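Local coordinates for protein putative acetyltransferase (Nocardia farcinica, PDB 3D9W) that probably transfers the acetyl group of acetyl-CoA to the amino nitrogen of arylamines, as an arylamine N-acetyltransferase, at residues A[35-40]-A[96-101]; A[40-45]-A[133-138]; A[121-126]-A[147-152]. All coordinates share one frame; numbering follows the deposited sequence.

How the contacts relate
From the N terminus, helix 35-48 supplies the first partners of two contacts. Contact 1 closes the loop from 35-40 to 96-101, bringing the helix to the entry of strand 99-107. Contact 2 starts at the shared residue Glu40 and reaches 133-138, so its span crosses that of contact 1; Leu38 CD1 lies 3.7 Å from Cys135 SG where the two meet. Contact 3, 121-126 with 147-152, follows contact 1 in series and crosses contact 2, because strand 132-135 runs between strands 117-125 and 147-148. Contacts 1 and 2 set helix 35-48 against the antiparallel sheet, while contact 3 lies within that sheet's margin, across strand 132-135; the contact centres lie about 9 to 11 Å apart.

Contact 1. Residues A[35-40]-A[96-101]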
ATOM      1  N   LEU A  35      -3.575   5.643 -19.970  1.00 31.08           N
ATOM      2  CA  LEU A  35      -2.438   4.984 -19.332  1.00 29.67           C
ATOM      3  C   LEU A  35      -1.472   6.033 -18.794  1.00 28.68           C
ATOM      4  O   LEU A  35      -0.795   5.799 -17.790  1.00 28.73           O
ATOM      5  CB  LEU A  35      -1.697   4.063 -20.322  1.00 28.20           C
ATOM      6  CG  LEU A  35      -0.409   3.385 -19.816  1.00 26.39           C
ATOM      7  CD1 LEU A  35      -0.712   2.502 -18.616  1.00 25.68           C
ATOM      8  CD2 LEU A  35       0.205   2.559 -20.921  1.00 24.03           C
ATOM      9  N   ALA A  36      -1.411   7.183 -19.467  1.00 26.97           N
ATOM     10  CA  ALA A  36      -0.525   8.265 -19.051  1.00 25.73           C
ATOM     11  C   ALA A  36      -0.937   8.767 -17.673  1.00 25.81           C
ATOM     12  O   ALA A  36      -0.091   9.029 -16.814  1.00 26.28           O
ATOM     13  CB  ALA A  36      -0.565   9.396 -20.056  1.00 23.14           C
ATOM     14  N   THR A  37      -2.242   8.891 -17.464  1.00 25.43           N
ATOM     15  CA  THR A  37      -2.775   9.338 -16.188  1.00 25.66           C
ATOM     16  C   THR A  37      -2.530   8.281 -15.106  1.00 25.54           C
ATOM     17  O   THR A  37      -2.068   8.597 -14.007  1.00 25.08           O
ATOM     18  CB  THR A  37      -4.286   9.618 -16.302  1.00 26.27           C
ATOM     19  OG1 THR A  37      -4.477  10.898 -16.916  1.00 26.89           O
ATOM     20  CG2 THR A  37      -4.956   9.590 -14.929  1.00 26.05           C
ATOM     21  N   LEU A  38      -2.837   7.025 -15.423  1.00 25.13           N
ATOM     22  CA  LEU A  38      -2.649   5.943 -14.461  1.00 22.53           C
ATOM     23  C   LEU A  38      -1.209   5.865 -14.005  1.00 21.95           C
ATOM     24  O   LEU A  38      -0.940   5.656 -12.830  1.00 23.38           O
ATOM     25  CB  LEU A  38      -3.060   4.599 -15.062  1.00 20.23           C
ATOM     26  CG  LEU A  38      -3.101   3.416 -14.094  1.00 17.73           C
ATOM     27  CD1 LEU A  38      -4.135   3.653 -13.012  1.00 16.33           C
ATOM     28  CD2 LEU A  38      -3.430   2.169 -14.870  1.00 17.28           C
ATOM     29  N   ARG A  39      -0.279   6.029 -14.933  1.00 22.04           N
ATOM     30  CA  ARG A  39       1.131   5.975 -14.581  1.00 22.85           C
ATOM     31  C   ARG A  39       1.525   7.116 -13.654  1.00 22.74           C
ATOM     32  O   ARG A  39       2.506   7.006 -12.930  1.00 21.48           O
ATOM     33  CB  ARG A  39       2.004   5.998 -15.835  1.00 23.22           C
ATOM     34  CG  ARG A  39       2.148   4.645 -16.527  1.00 25.08           C
ATOM     35  CD  ARG A  39       2.961   4.789 -17.807  1.00 27.61           C
ATOM     36  NE  ARG A  39       4.239   5.488 -17.597  1.00 28.21           N
ATOM     37  CZ  ARG A  39       5.395   4.895 -17.302  1.00 27.96           C
ATOM     38  NH1 ARG A  39       5.461   3.572 -17.180  1.00 26.73           N
ATOM     39  NH2 ARG A  39       6.485   5.633 -17.128  1.00 26.85           N
ATOM     40  N   GLU A  40       0.760   8.209 -13.668  1.00 23.35           N
ATOM     41  CA  GLU A  40       1.075   9.335 -12.788  1.00 23.19           C
ATOM     42  C   GLU A  40       0.323   9.234 -11.469  1.00 21.77           C
ATOM     43  O   GLU A  40       0.835   9.612 -10.424  1.00 19.88           O
ATOM     44  CB  GLU A  40       0.739  10.673 -13.438  1.00 24.10           C
ATOM     45  CG  GLU A  40       1.472  11.829 -12.776  1.00 25.12           C
ATOM     46  CD  GLU A  40       0.849  13.168 -13.095  1.00 27.25           C
ATOM     47  OE1 GLU A  40       0.462  13.371 -14.272  1.00 28.73           O
ATOM     48  OE2 GLU A  40       0.756  14.015 -12.173  1.00 26.24           O
ATOM     49  N   LEU A  96     -12.265   8.956 -12.301  1.00 23.98           N
ATOM     50  CA  LEU A  96     -11.660   9.370 -13.558  1.00 23.29           C
ATOM     51  C   LEU A  96     -12.083   8.522 -14.754  1.00 24.06           C
ATOM     52  O   LEU A  96     -11.584   8.716 -15.862  1.00 24.32           O
ATOM     53  CB  LEU A  96     -10.145   9.370 -13.416  1.00 21.48           C
ATOM     54  CG  LEU A  96      -9.672  10.198 -12.217  1.00 20.86           C
ATOM     55  CD1 LEU A  96      -8.161  10.117 -12.082  1.00 20.41           C
ATOM     56  CD2 LEU A  96     -10.109  11.632 -12.386  1.00 20.97           C
ATOM     57  N   GLY A  97     -13.007   7.591 -14.536  1.00 24.24           N
ATOM     58  CA  GLY A  97     -13.483   6.756 -15.629  1.00 23.18           C
ATOM     59  C   GLY A  97     -12.637   5.535 -15.935  1.00 23.02           C
ATOM     60  O   GLY A  97     -12.636   5.031 -17.057  1.00 24.12           O
ATOM     61  N   PHE A  98     -11.913   5.051 -14.940  1.00 22.06           N
ATOM     62  CA  PHE A  98     -11.079   3.874 -15.120  1.00 21.94           C
ATOM     63  C   PHE A  98     -11.868   2.605 -14.850  1.00 21.87           C
ATOM     64  O   PHE A  98     -12.921   2.634 -14.213  1.00 21.09           O
ATOM     65  CB  PHE A  98      -9.891   3.912 -14.165  1.00 21.23           C
ATOM     66  CG  PHE A  98      -8.741   4.720 -14.664  1.00 21.33           C
ATOM     67  CD1 PHE A  98      -8.016   4.299 -15.767  1.00 19.87           C
ATOM     68  CD2 PHE A  98      -8.361   5.890 -14.012  1.00 21.79           C
ATOM     69  CE1 PHE A  98      -6.925   5.025 -16.220  1.00 19.50           C
ATOM     70  CE2 PHE A  98      -7.267   6.628 -14.458  1.00 21.10           C
ATOM     71  CZ  PHE A  98      -6.546   6.191 -15.567  1.00 20.08           C
ATOM     72  N   GLY A  99     -11.342   1.492 -15.346  1.00 22.44           N
ATOM     73  CA  GLY A  99     -11.966   0.204 -15.121  1.00 22.85           C
ATOM     74  C   GLY A  99     -11.290  -0.336 -13.882  1.00 23.51           C
ATOM     75  O   GLY A  99     -10.085  -0.596 -13.898  1.00 23.35           O
ATOM     76  N   VAL A 100     -12.053  -0.503 -12.806  1.00 23.88           N
ATOM     77  CA  VAL A 100     -11.483  -0.985 -11.557  1.00 23.95           C
ATOM     78  C   VAL A 100     -12.137  -2.232 -10.995  1.00 24.29           C
ATOM     79  O   VAL A 100     -13.355  -2.295 -10.818  1.00 24.70           O
ATOM     80  CB  VAL A 100     -11.509   0.115 -10.489  1.00 23.33           C
ATOM     81  CG1 VAL A 100     -10.946  -0.413  -9.185  1.00 23.34           C
ATOM     82  CG2 VAL A 100     -10.697   1.303 -10.968  1.00 24.18           C
ATOM     83  N   THR A 101     -11.289  -3.216 -10.710  1.00 23.93           N
ATOM     84  CA  THR A 101     -11.707  -4.505 -10.168  1.00 23.36           C
ATOM     85  C   THR A 101     -10.633  -4.898  -9.150  1.00 21.21           C
ATOM     86  O   THR A 101      -9.461  -4.615  -9.346  1.00 21.51           O
ATOM     87  CB  THR A 101     -11.824  -5.547 -11.317  1.00 23.15           C
ATOM     88  OG1 THR A 101     -12.117  -6.845 -10.790  1.00 25.81           O
ATOM     89  CG2 THR A 101     -10.548  -5.593 -12.100  1.00 23.73           C
TER
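Thr37 and Leu38, on the first turns of helix 35-48, both reach the ring of Phe98, which comes from the short link between helix 82-95 and strand 99-107. Helix 82-95 ends in a Schellman motif: Gly97 takes positive phi (85°) with two bonds back into the last turn, and Phe98 follows before the chain joins the antiparallel sheet. The walk along the helix starts at Leu35, whose CB points away from 96-101 and whose side chain packs on Arg131 and Trp133.

At Thr37 the CA-CB bond is directed at the opposing segment, and the two branches of the side chain divide the work. Its methyl CG2 stands 3.8 Å from Phe98 CE2 and close to the ring plane, so the aromatic edge is what it meets. The same CG2 lies 4.3 Å from Leu96 CD1, which makes it a bridge between the two hydrophobic residues. OG1, the other branch, lies beside the backbone N and is hydrogen-bonded to Ala32 O, just before the helix begins.

Leu38 comes next and meets the ring otherwise. A chi1 of -172° swings CG away from the backbone N, and chi2 of 63° then brings CD1 over one ring face, while Leu93 and Val124 touch both Leu38 and Phe98. No hydrogen bond crosses between the segments. The closest side-chain approach of Leu38 is that of its CB, 3.9 Å from Phe98 CZ.

Contact 2. Residues A[40-45]-A[133-138]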
ATOM      1  N   GLU A  40       0.760   8.209 -13.668  1.00 23.35           N
ATOM      2  CA  GLU A  40       1.075   9.335 -12.788  1.00 23.19           C
ATOM      3  C   GLU A  40       0.323   9.234 -11.469  1.00 21.77           C
ATOM      4  O   GLU A  40       0.835   9.612 -10.424  1.00 19.88           O
ATOM      5  CB  GLU A  40       0.739  10.673 -13.438  1.00 24.10           C
ATOM      6  CG  GLU A  40       1.472  11.829 -12.776  1.00 25.12           C
ATOM      7  CD  GLU A  40       0.849  13.168 -13.095  1.00 27.25           C
ATOM      8  OE1 GLU A  40       0.462  13.371 -14.272  1.00 28.73           O
ATOM      9  OE2 GLU A  40       0.756  14.015 -12.173  1.00 26.24           O
ATOM     10  N   LEU A  41      -0.899   8.727 -11.526  1.00 21.85           N
ATOM     11  CA  LEU A  41      -1.693   8.569 -10.326  1.00 23.05           C
ATOM     12  C   LEU A  41      -0.927   7.674  -9.364  1.00 23.13           C
ATOM     13  O   LEU A  41      -0.736   8.020  -8.199  1.00 24.23           O
ATOM     14  CB  LEU A  41      -3.044   7.947 -10.670  1.00 24.18           C
ATOM     15  CG  LEU A  41      -3.995   8.814 -11.506  1.00 25.39           C
ATOM     16  CD1 LEU A  41      -5.309   8.069 -11.768  1.00 24.18           C
ATOM     17  CD2 LEU A  41      -4.278  10.108 -10.758  1.00 24.22           C
ATOM     18  N   VAL A  42      -0.469   6.532  -9.865  1.00 22.10           N
ATOM     19  CA  VAL A  42       0.280   5.583  -9.052  1.00 21.98           C
ATOM     20  C   VAL A  42       1.553   6.174  -8.457  1.00 23.12           C
ATOM     21  O   VAL A  42       1.871   5.965  -7.284  1.00 23.24           O
ATOM     22  CB  VAL A  42       0.657   4.353  -9.874  1.00 20.17           C
ATOM     23  CG1 VAL A  42       1.456   3.382  -9.025  1.00 17.83           C
ATOM     24  CG2 VAL A  42      -0.599   3.700 -10.398  1.00 19.85           C
ATOM     25  N   TYR A  43       2.280   6.913  -9.276  1.00 23.40           N
ATOM     26  CA  TYR A  43       3.519   7.533  -8.850  1.00 24.11           C
ATOM     27  C   TYR A  43       3.304   8.585  -7.753  1.00 24.39           C
ATOM     28  O   TYR A  43       3.949   8.547  -6.703  1.00 23.78           O
ATOM     29  CB  TYR A  43       4.193   8.149 -10.074  1.00 24.84           C
ATOM     30  CG  TYR A  43       5.517   8.820  -9.816  1.00 26.10           C
ATOM     31  CD1 TYR A  43       5.578  10.071  -9.200  1.00 27.50           C
ATOM     32  CD2 TYR A  43       6.708   8.227 -10.229  1.00 26.48           C
ATOM     33  CE1 TYR A  43       6.792  10.725  -9.008  1.00 28.44           C
ATOM     34  CE2 TYR A  43       7.929   8.867 -10.047  1.00 28.46           C
ATOM     35  CZ  TYR A  43       7.963  10.121  -9.437  1.00 29.98           C
ATOM     36  OH  TYR A  43       9.162  10.779  -9.283  1.00 31.89           O
ATOM     37  N   ARG A  44       2.389   9.516  -7.997  1.00 24.49           N
ATOM     38  CA  ARG A  44       2.101  10.580  -7.039  1.00 24.52           C
ATOM     39  C   ARG A  44       1.682  10.038  -5.681  1.00 24.37           C
ATOM     40  O   ARG A  44       2.195  10.466  -4.650  1.00 23.27           O
ATOM     41  CB  ARG A  44       0.987  11.486  -7.573  1.00 26.11           C
ATOM     42  CG  ARG A  44       1.292  12.183  -8.881  1.00 26.54           C
ATOM     43  CD  ARG A  44       2.539  13.021  -8.770  1.00 28.40           C
ATOM     44  NE  ARG A  44       2.730  13.865  -9.945  1.00 30.63           N
ATOM     45  CZ  ARG A  44       3.800  14.627 -10.146  1.00 30.14           C
ATOM     46  NH1 ARG A  44       4.773  14.647  -9.245  1.00 28.18           N
ATOM     47  NH2 ARG A  44       3.896  15.360 -11.248  1.00 28.45           N
ATOM     48  N   HIS A  45       0.737   9.098  -5.701  1.00 24.08           N
ATOM     49  CA  HIS A  45       0.203   8.478  -4.488  1.00 23.52           C
ATOM     50  C   HIS A  45       1.260   7.701  -3.719  1.00 22.22           C
ATOM     51  O   HIS A  45       1.472   7.939  -2.535  1.00 24.12           O
ATOM     52  CB  HIS A  45      -0.964   7.544  -4.847  1.00 24.74           C
ATOM     53  CG  HIS A  45      -1.724   7.021  -3.662  1.00 24.91           C
ATOM     54  ND1 HIS A  45      -3.086   7.182  -3.524  1.00 23.68           N
ATOM     55  CD2 HIS A  45      -1.321   6.315  -2.580  1.00 23.36           C
ATOM     56  CE1 HIS A  45      -3.489   6.598  -2.409  1.00 23.05           C
ATOM     57  NE2 HIS A  45      -2.437   6.064  -1.818  1.00 23.64           N
ATOM     58  N   TRP A 133      -3.667  -3.542 -16.067  1.00 24.05           N
ATOM     59  CA  TRP A 133      -2.641  -3.007 -15.191  1.00 24.89           C
ATOM     60  C   TRP A 133      -2.893  -3.275 -13.716  1.00 25.94           C
ATOM     61  O   TRP A 133      -4.013  -3.116 -13.218  1.00 25.34           O
ATOM     62  CB  TRP A 133      -2.473  -1.513 -15.432  1.00 23.49           C
ATOM     63  CG  TRP A 133      -2.126  -1.239 -16.838  1.00 24.09           C
ATOM     64  CD1 TRP A 133      -2.992  -0.997 -17.867  1.00 24.49           C
ATOM     65  CD2 TRP A 133      -0.820  -1.269 -17.410  1.00 23.52           C
ATOM     66  NE1 TRP A 133      -2.302  -0.878 -19.049  1.00 24.45           N
ATOM     67  CE2 TRP A 133      -0.965  -1.039 -18.797  1.00 23.72           C
ATOM     68  CE3 TRP A 133       0.462  -1.473 -16.886  1.00 23.44           C
ATOM     69  CZ2 TRP A 133       0.124  -1.004 -19.670  1.00 22.66           C
ATOM     70  CZ3 TRP A 133       1.545  -1.441 -17.748  1.00 24.44           C
ATOM     71  CH2 TRP A 133       1.368  -1.207 -19.131  1.00 24.19           C
ATOM     72  N   MET A 134      -1.835  -3.696 -13.028  1.00 26.28           N
ATOM     73  CA  MET A 134      -1.901  -3.981 -11.605  1.00 25.27           C
ATOM     74  C   MET A 134      -1.405  -2.768 -10.853  1.00 25.57           C
ATOM     75  O   MET A 134      -0.282  -2.324 -11.063  1.00 26.54           O
ATOM     76  CB  MET A 134      -1.024  -5.180 -11.264  1.00 24.51           C
ATOM     77  CG  MET A 134      -1.512  -6.477 -11.860  1.00 24.60           C
ATOM     78  SD  MET A 134      -3.162  -6.818 -11.278  1.00 26.57           S
ATOM     79  CE  MET A 134      -2.853  -6.885  -9.502  1.00 27.01           C
ATOM     80  N   CYS A 135      -2.251  -2.216  -9.991  1.00 25.94           N
ATOM     81  CA  CYS A 135      -1.861  -1.056  -9.196  1.00 25.50           C
ATOM     82  C   CYS A 135      -1.736  -1.447  -7.726  1.00 25.02           C
ATOM     83  O   CYS A 135      -2.725  -1.729  -7.049  1.00 24.66           O
ATOM     84  CB  CYS A 135      -2.876   0.081  -9.365  1.00 26.08           C
ATOM     85  SG  CYS A 135      -3.005   0.716 -11.068  1.00 25.67           S
ATOM     86  N   ASP A 136      -0.496  -1.496  -7.254  1.00 25.24           N
ATOM     87  CA  ASP A 136      -0.212  -1.830  -5.867  1.00 24.49           C
ATOM     88  C   ASP A 136       0.216  -0.529  -5.201  1.00 24.07           C
ATOM     89  O   ASP A 136       1.401  -0.205  -5.107  1.00 23.89           O
ATOM     90  CB  ASP A 136       0.897  -2.873  -5.795  1.00 25.22           C
ATOM     91  CG  ASP A 136       1.187  -3.300  -4.383  1.00 26.70           C
ATOM     92  OD1 ASP A 136       0.285  -3.122  -3.539  1.00 28.28           O
ATOM     93  OD2 ASP A 136       2.302  -3.814  -4.119  1.00 26.98           O
ATOM     94  N   VAL A 137      -0.771   0.224  -4.750  1.00 23.24           N
ATOM     95  CA  VAL A 137      -0.510   1.515  -4.141  1.00 23.41           C
ATOM     96  C   VAL A 137      -0.496   1.521  -2.620  1.00 23.24           C
ATOM     97  O   VAL A 137      -0.306   2.570  -2.006  1.00 23.89           O
ATOM     98  CB  VAL A 137      -1.557   2.560  -4.627  1.00 23.70           C
ATOM     99  CG1 VAL A 137      -1.380   2.831  -6.120  1.00 21.36           C
ATOM    100  CG2 VAL A 137      -2.970   2.053  -4.342  1.00 20.04           C
ATOM    101  N   GLY A 138      -0.683   0.363  -2.004  1.00 22.58           N
ATOM    102  CA  GLY A 138      -0.712   0.344  -0.554  1.00 23.80           C
ATOM    103  C   GLY A 138       0.328  -0.510   0.141  1.00 25.08           C
ATOM    104  O   GLY A 138       0.297  -0.637   1.370  1.00 24.84           O
TER
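Val42 of helix 35-48 meets Cys135 and Val137 through two different methyl groups, while His45, one turn further on, lies against Val137. From CB, Val42 forks. CG2 goes to the end of strand 132-135 and rests 3.9 Å from Cys135 SG. CG1, trans to the main-chain nitrogen (chi1 179°), goes to the residues beyond the strand and stands 4.1 Å from Val137 CG1. The two valine side chains cross at about a right angle, and the CA atoms of Val42 and Val137, the nearest CA pair, are 6.4 Å apart. Phe89 of helix 82-95 touches both valines, placing the contact between two helices and the sheet.

The His45 ring has Val137 CB over one face, offset toward the rim. Its nearest atom across the contact is Val137 O, 3.9 Å from His45 CD2 and oblique to the ring, with no hydrogen bond between them. Both ring nitrogens are engaged outside the two segments, NE2 with Asn85 OD1 and ND1 with Tyr21 OH, and Phe89 meets the ring with planes at about 90°. These partners would fix the ring's rotation. On another side of the helix, Arg44 NE donates to Glu40 OE2 at 3.0 Å in a nearly straight (172°) salt bridge on the anti side of the carboxylate; Ala28 N also binds that oxygen.

Between Cys135 and Val137 the chain turns the CB of Asp136 away from the helix. Asp136 OD1 is hydrogen-bonded to His119 NE2, and OD2 forms a salt bridge with Arg190 NH1. The His119-Asp136 pair is consistent with the Cys-His-Asp triad of this family, whose cysteine would lie outside both segments; Cys135 here is a packing partner. With no hydrogen bond across, this contact joins the helix to the segment carrying Asp136 by van der Waals packing.

Contact 3. Residues A[121-126]-A[147-152]; sequences LLRVTT and YELRPQ
At one margin of the large antiparallel sheet, Arg123 of strand 117-125 reaches Leu149, just past edge strand 147-148, across the strand 132-135 that separates them. The backbones stay well apart, with Arg123 CA 7.9 Å from Leu149 CA, so side chains must make the connection. Arg123 does so with an outstretched side chain: a chi1 of 175° starts an extended run that stays straight to NE. Its NH1 comes to 3.6 Å from Leu149 CD1, a van der Waals approach in which the methyl lies obliquely to the guanidinium. Val132 of the intervening strand touches both residues.

Two residues earlier on each segment, Leu121 CD2 and Tyr147 OH approach loosely, at 4.5 Å. The tyrosine hydroxyl has its hydrogen bond with Tyr191 OH. Tyr191 belongs to strand 188-193 and Leu149 touches Trp177 of strand 175-183, although both strands lie further across the sheet. These contacts suggest that the margin curls round toward them, in keeping with the barrel-like central domain of the arylamine N-acetyltransferase fold.

Leu149 is held at the centre of an inverse gamma turn, whose backbone bond from Arg150 N to Glu148 O is weak. A salt bridge spans the same turn: Arg150 NE lies 2.8 Å from Glu148 OE1, approaching from above the carboxylate plane while the oxygen stays near the guanidinium plane. One face of that guanidinium carries Gln152 CG, and Gln152 NE2 makes a weak hydrogen bond to Arg150 O.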
ATOM      1  N   LEU A 121      -5.011  -5.266  -3.786  1.00 19.96           N
ATOM      2  CA  LEU A 121      -4.393  -5.034  -5.085  1.00 20.18           C
ATOM      3  C   LEU A 121      -5.479  -4.574  -6.031  1.00 19.91           C
ATOM      4  O   LEU A 121      -6.643  -4.923  -5.856  1.00 20.92           O
ATOM      5  CB  LEU A 121      -3.746  -6.313  -5.630  1.00 18.27           C
ATOM      6  CG  LEU A 121      -2.452  -6.800  -4.957  1.00 19.38           C
ATOM      7  CD1 LEU A 121      -2.034  -8.151  -5.552  1.00 14.52           C
ATOM      8  CD2 LEU A 121      -1.334  -5.755  -5.127  1.00 16.54           C
ATOM      9  N   LEU A 122      -5.104  -3.782  -7.027  1.00 19.03           N
ATOM     10  CA  LEU A 122      -6.071  -3.287  -7.990  1.00 18.63           C
ATOM     11  C   LEU A 122      -5.714  -3.654  -9.434  1.00 19.47           C
ATOM     12  O   LEU A 122      -4.611  -3.374  -9.906  1.00 17.09           O
ATOM     13  CB  LEU A 122      -6.210  -1.768  -7.859  1.00 17.18           C
ATOM     14  CG  LEU A 122      -6.664  -1.220  -6.504  1.00 17.74           C
ATOM     15  CD1 LEU A 122      -6.607   0.305  -6.489  1.00 15.06           C
ATOM     16  CD2 LEU A 122      -8.079  -1.699  -6.217  1.00 16.28           C
ATOM     17  N   ARG A 123      -6.660  -4.306 -10.112  1.00 21.12           N
ATOM     18  CA  ARG A 123      -6.536  -4.711 -11.518  1.00 22.95           C
ATOM     19  C   ARG A 123      -7.216  -3.555 -12.266  1.00 24.24           C
ATOM     20  O   ARG A 123      -8.429  -3.339 -12.131  1.00 24.14           O
ATOM     21  CB  ARG A 123      -7.288  -6.029 -11.742  1.00 23.65           C
ATOM     22  CG  ARG A 123      -7.370  -6.529 -13.180  1.00 25.83           C
ATOM     23  CD  ARG A 123      -8.473  -7.580 -13.308  1.00 27.51           C
ATOM     24  NE  ARG A 123      -8.720  -8.014 -14.679  1.00 30.99           N
ATOM     25  CZ  ARG A 123      -8.172  -9.099 -15.228  1.00 34.15           C
ATOM     26  NH1 ARG A 123      -7.344  -9.863 -14.520  1.00 33.89           N
ATOM     27  NH2 ARG A 123      -8.456  -9.431 -16.482  1.00 33.30           N
ATOM     28  N   VAL A 124      -6.435  -2.816 -13.051  1.00 24.56           N
ATOM     29  CA  VAL A 124      -6.947  -1.644 -13.760  1.00 25.63           C
ATOM     30  C   VAL A 124      -6.888  -1.692 -15.293  1.00 26.09           C
ATOM     31  O   VAL A 124      -5.940  -2.223 -15.879  1.00 25.48           O
ATOM     32  CB  VAL A 124      -6.184  -0.382 -13.276  1.00 25.29           C
ATOM     33  CG1 VAL A 124      -6.837   0.886 -13.795  1.00 23.78           C
ATOM     34  CG2 VAL A 124      -6.117  -0.385 -11.767  1.00 25.16           C
ATOM     35  N   THR A 125      -7.901  -1.105 -15.930  1.00 27.00           N
ATOM     36  CA  THR A 125      -7.989  -1.049 -17.393  1.00 26.75           C
ATOM     37  C   THR A 125      -8.182   0.392 -17.884  1.00 27.48           C
ATOM     38  O   THR A 125      -9.056   1.108 -17.397  1.00 25.53           O
ATOM     39  CB  THR A 125      -9.164  -1.886 -17.896  1.00 25.55           C
ATOM     40  OG1 THR A 125     -10.392  -1.325 -17.410  1.00 24.18           O
ATOM     41  CG2 THR A 125      -9.030  -3.318 -17.410  1.00 24.95           C
ATOM     42  N   THR A 126      -7.366   0.813 -18.850  1.00 29.09           N
ATOM     43  CA  THR A 126      -7.472   2.168 -19.371  1.00 31.56           C
ATOM     44  C   THR A 126      -8.378   2.229 -20.591  1.00 33.48           C
ATOM     45  O   THR A 126      -8.946   1.219 -21.012  1.00 33.57           O
ATOM     46  CB  THR A 126      -6.085   2.759 -19.750  1.00 32.85           C
ATOM     47  OG1 THR A 126      -5.699   2.324 -21.067  1.00 32.29           O
ATOM     48  CG2 THR A 126      -5.039   2.332 -18.726  1.00 31.29           C
ATOM     49  N   TYR A 147       2.188  -2.151 -12.955  1.00 20.02           N
ATOM     50  CA  TYR A 147       2.851  -3.174 -13.739  1.00 20.19           C
ATOM     51  C   TYR A 147       1.794  -3.982 -14.478  1.00 21.18           C
ATOM     52  O   TYR A 147       0.769  -4.350 -13.912  1.00 19.97           O
ATOM     53  CB  TYR A 147       3.720  -4.078 -12.859  1.00 19.46           C
ATOM     54  CG  TYR A 147       3.023  -4.775 -11.718  1.00 18.66           C
ATOM     55  CD1 TYR A 147       2.883  -4.158 -10.479  1.00 17.85           C
ATOM     56  CD2 TYR A 147       2.578  -6.089 -11.854  1.00 19.45           C
ATOM     57  CE1 TYR A 147       2.328  -4.836  -9.402  1.00 17.68           C
ATOM     58  CE2 TYR A 147       2.022  -6.774 -10.789  1.00 19.26           C
ATOM     59  CZ  TYR A 147       1.902  -6.146  -9.564  1.00 19.22           C
ATOM     60  OH  TYR A 147       1.366  -6.843  -8.506  1.00 19.32           O
ATOM     61  N   GLU A 148       2.046  -4.222 -15.759  1.00 22.85           N
ATOM     62  CA  GLU A 148       1.119  -4.959 -16.604  1.00 25.27           C
ATOM     63  C   GLU A 148       0.857  -6.368 -16.084  1.00 25.72           C
ATOM     64  O   GLU A 148       1.771  -7.041 -15.598  1.00 28.19           O
ATOM     65  CB  GLU A 148       1.664  -5.005 -18.032  1.00 25.87           C
ATOM     66  CG  GLU A 148       0.885  -5.899 -18.975  1.00 29.42           C
ATOM     67  CD  GLU A 148       1.110  -5.541 -20.433  1.00 31.40           C
ATOM     68  OE1 GLU A 148       2.288  -5.388 -20.838  1.00 32.70           O
ATOM     69  OE2 GLU A 148       0.107  -5.419 -21.174  1.00 32.07           O
ATOM     70  N   LEU A 149      -0.390  -6.818 -16.184  1.00 24.34           N
ATOM     71  CA  LEU A 149      -0.743  -8.149 -15.704  1.00 23.31           C
ATOM     72  C   LEU A 149      -0.400  -9.247 -16.710  1.00 22.83           C
ATOM     73  O   LEU A 149      -1.298  -9.918 -17.208  1.00 21.93           O
ATOM     74  CB  LEU A 149      -2.242  -8.227 -15.377  1.00 22.64           C
ATOM     75  CG  LEU A 149      -2.740  -9.238 -14.332  1.00 21.64           C
ATOM     76  CD1 LEU A 149      -3.823 -10.093 -14.940  1.00 21.09           C
ATOM     77  CD2 LEU A 149      -1.596 -10.106 -13.813  1.00 20.91           C
ATOM     78  N   ARG A 150       0.887  -9.435 -17.005  1.00 21.97           N
ATOM     79  CA  ARG A 150       1.316 -10.483 -17.936  1.00 22.97           C
ATOM     80  C   ARG A 150       2.666 -11.070 -17.511  1.00 23.45           C
ATOM     81  O   ARG A 150       3.447 -10.417 -16.835  1.00 23.47           O
ATOM     82  CB  ARG A 150       1.440  -9.937 -19.358  1.00 22.13           C
ATOM     83  CG  ARG A 150       2.657  -9.064 -19.563  1.00 22.66           C
ATOM     84  CD  ARG A 150       2.767  -8.604 -20.999  1.00 23.62           C
ATOM     85  NE  ARG A 150       3.845  -7.636 -21.171  1.00 23.91           N
ATOM     86  CZ  ARG A 150       5.138  -7.942 -21.197  1.00 23.79           C
ATOM     87  NH1 ARG A 150       5.529  -9.203 -21.065  1.00 23.06           N
ATOM     88  NH2 ARG A 150       6.042  -6.982 -21.347  1.00 21.68           N
ATOM     89  N   PRO A 151       2.957 -12.312 -17.920  1.00 23.98           N
ATOM     90  CA  PRO A 151       4.216 -12.972 -17.572  1.00 24.07           C
ATOM     91  C   PRO A 151       5.439 -12.127 -17.910  1.00 26.05           C
ATOM     92  O   PRO A 151       5.619 -11.712 -19.058  1.00 26.17           O
ATOM     93  CB  PRO A 151       4.165 -14.252 -18.395  1.00 22.34           C
ATOM     94  CG  PRO A 151       2.714 -14.560 -18.446  1.00 22.29           C
ATOM     95  CD  PRO A 151       2.105 -13.207 -18.724  1.00 24.23           C
ATOM     96  N   GLN A 152       6.275 -11.875 -16.904  1.00 27.24           N
ATOM     97  CA  GLN A 152       7.491 -11.089 -17.083  1.00 27.95           C
ATOM     98  C   GLN A 152       8.561 -11.645 -16.150  1.00 28.24           C
ATOM     99  O   GLN A 152       8.944 -11.017 -15.167  1.00 29.58           O
ATOM    100  CB  GLN A 152       7.231  -9.605 -16.770  1.00 26.84           C
ATOM    101  CG  GLN A 152       6.228  -8.931 -17.712  1.00 25.95           C
ATOM    102  CD  GLN A 152       5.924  -7.492 -17.327  1.00 26.16           C
ATOM    103  OE1 GLN A 152       6.803  -6.625 -17.348  1.00 27.05           O
ATOM    104  NE2 GLN A 152       4.670  -7.233 -16.967  1.00 25.40           N
TER